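Local atomic coordinates of YCAC GENE product (PDB entry 1YAC), a protein that is probably a hydrolase of unknown specificity, related to isochorismatases and built as an octamer. Residues G23-S26 with L27-D30. Sequence-based numbering, arbitrary orientation.
Sequences GLLS and LVRD
Leu27 N donates to Leu24 O at 3.0 Å and Val28 N to Leu25 O at 3.2 Å, consecutive i to i+3 bonds that, with Ser26 N to Gly23 O, make a run of overlapping turns through residues 23-28. It lies in the loop between strand 13-18 and helix 33-49 of the isochorismatase-type three-layer sandwich. At the start of the run, Gly23 O accepts twice, from Ser26 N and from Ser26 OG at 2.8 Å; chi1 of 71° sets the hydroxyl between its own backbone N and carbonyl carbon, directed at Gly23 O almost in line with that C=O. Replacing Ser26 by an alanine removes OG and would probably leave Gly23 O gripped by the Ser26 N bond alone, of the two described. Beyond the turns the extended Arg29 reaches other copies of the protein: NE pairs with Asp193 of the third subunit, while NH1 bonds Val28 O of the second. Across the two segments the apolar contacts are few. Leu25 CD2 lies 4.3 Å from Val28 CG2, and both side chains rest on Phe36 of helix 33-49. Leu24 and Leu27 slant across each other, their methyls CD2 and CD1 meeting at 4.0 Å.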
loop_
_atom_site.group_PDB
_atom_site.type_symbol
_atom_site.label_atom_id
_atom_site.label_comp_id
_atom_site.label_asym_id
_atom_site.label_seq_id
_atom_site.Cartn_x
_atom_site.Cartn_y
_atom_site.Cartn_z
ATOM N N GLY A 23 -19.812 -1.101 19.944
ATOM C CA GLY A 23 -19.038 -2.326 19.891
ATOM C C GLY A 23 -18.715 -2.691 18.453
ATOM O O GLY A 23 -17.556 -2.915 18.101
ATOM N N LEU A 24 -19.737 -2.679 17.597
ATOM C CA LEU A 24 -19.561 -3.033 16.185
ATOM C C LEU A 24 -18.557 -2.153 15.429
ATOM O O LEU A 24 -17.903 -2.613 14.483
ATOM C CB LEU A 24 -20.917 -3.071 15.463
ATOM C CG LEU A 24 -21.885 -4.166 15.936
ATOM C CD1 LEU A 24 -23.242 -4.030 15.212
ATOM C CD2 LEU A 24 -21.281 -5.546 15.675
ATOM N N LEU A 25 -18.428 -0.895 15.825
ATOM C CA LEU A 25 -17.472 -0.018 15.155
ATOM C C LEU A 25 -16.030 -0.500 15.335
ATOM O O LEU A 25 -15.171 -0.163 14.528
ATOM C CB LEU A 25 -17.607 1.439 15.617
ATOM C CG LEU A 25 -18.873 2.180 15.167
ATOM C CD1 LEU A 25 -18.810 3.641 15.565
ATOM C CD2 LEU A 25 -19.029 2.081 13.688
ATOM N N SER A 26 -15.760 -1.293 16.374
ATOM C CA SER A 26 -14.389 -1.801 16.571
ATOM C C SER A 26 -14.031 -2.844 15.496
ATOM O O SER A 26 -12.858 -3.110 15.248
ATOM C CB SER A 26 -14.176 -2.379 17.985
ATOM O OG SER A 26 -14.859 -3.597 18.182
ATOM N N LEU A 27 -15.052 -3.438 14.879
ATOM C CA LEU A 27 -14.851 -4.424 13.818
ATOM C C LEU A 27 -14.501 -3.754 12.474
ATOM O O LEU A 27 -13.977 -4.398 11.558
ATOM C CB LEU A 27 -16.109 -5.285 13.636
ATOM C CG LEU A 27 -16.568 -6.112 14.838
ATOM C CD1 LEU A 27 -17.786 -6.935 14.440
ATOM C CD2 LEU A 27 -15.469 -7.024 15.317
ATOM N N VAL A 28 -14.818 -2.470 12.358
ATOM C CA VAL A 28 -14.550 -1.723 11.141
ATOM C C VAL A 28 -13.058 -1.423 11.009
ATOM O O VAL A 28 -12.491 -0.658 11.787
ATOM C CB VAL A 28 -15.366 -0.402 11.098
ATOM C CG1 VAL A 28 -15.029 0.403 9.837
ATOM C CG2 VAL A 28 -16.860 -0.708 11.164
ATOM N N ARG A 29 -12.420 -2.061 10.032
ATOM C CA ARG A 29 -10.994 -1.848 9.800
ATOM C C ARG A 29 -10.694 -1.554 8.342
ATOM O O ARG A 29 -9.518 -1.354 7.987
ATOM C CB ARG A 29 -10.175 -3.060 10.266
ATOM C CG ARG A 29 -10.191 -3.287 11.777
ATOM C CD ARG A 29 -9.389 -4.525 12.177
ATOM N NE ARG A 29 -9.337 -4.678 13.630
ATOM C CZ ARG A 29 -8.457 -4.068 14.429
ATOM N NH1 ARG A 29 -7.525 -3.250 13.921
ATOM N NH2 ARG A 29 -8.532 -4.249 15.750
ATOM N N ASP A 30 -11.726 -1.516 7.487
ATOM C CA ASP A 30 -11.467 -1.231 6.074
ATOM C C ASP A 30 -11.381 0.284 5.831
ATOM O O ASP A 30 -10.860 0.736 4.813
ATOM C CB ASP A 30 -12.482 -1.921 5.139
ATOM C CG ASP A 30 -13.837 -1.258 5.155
ATOM O OD1 ASP A 30 -14.299 -0.925 6.258
ATOM O OD2 ASP A 30 -14.435 -1.044 4.063
#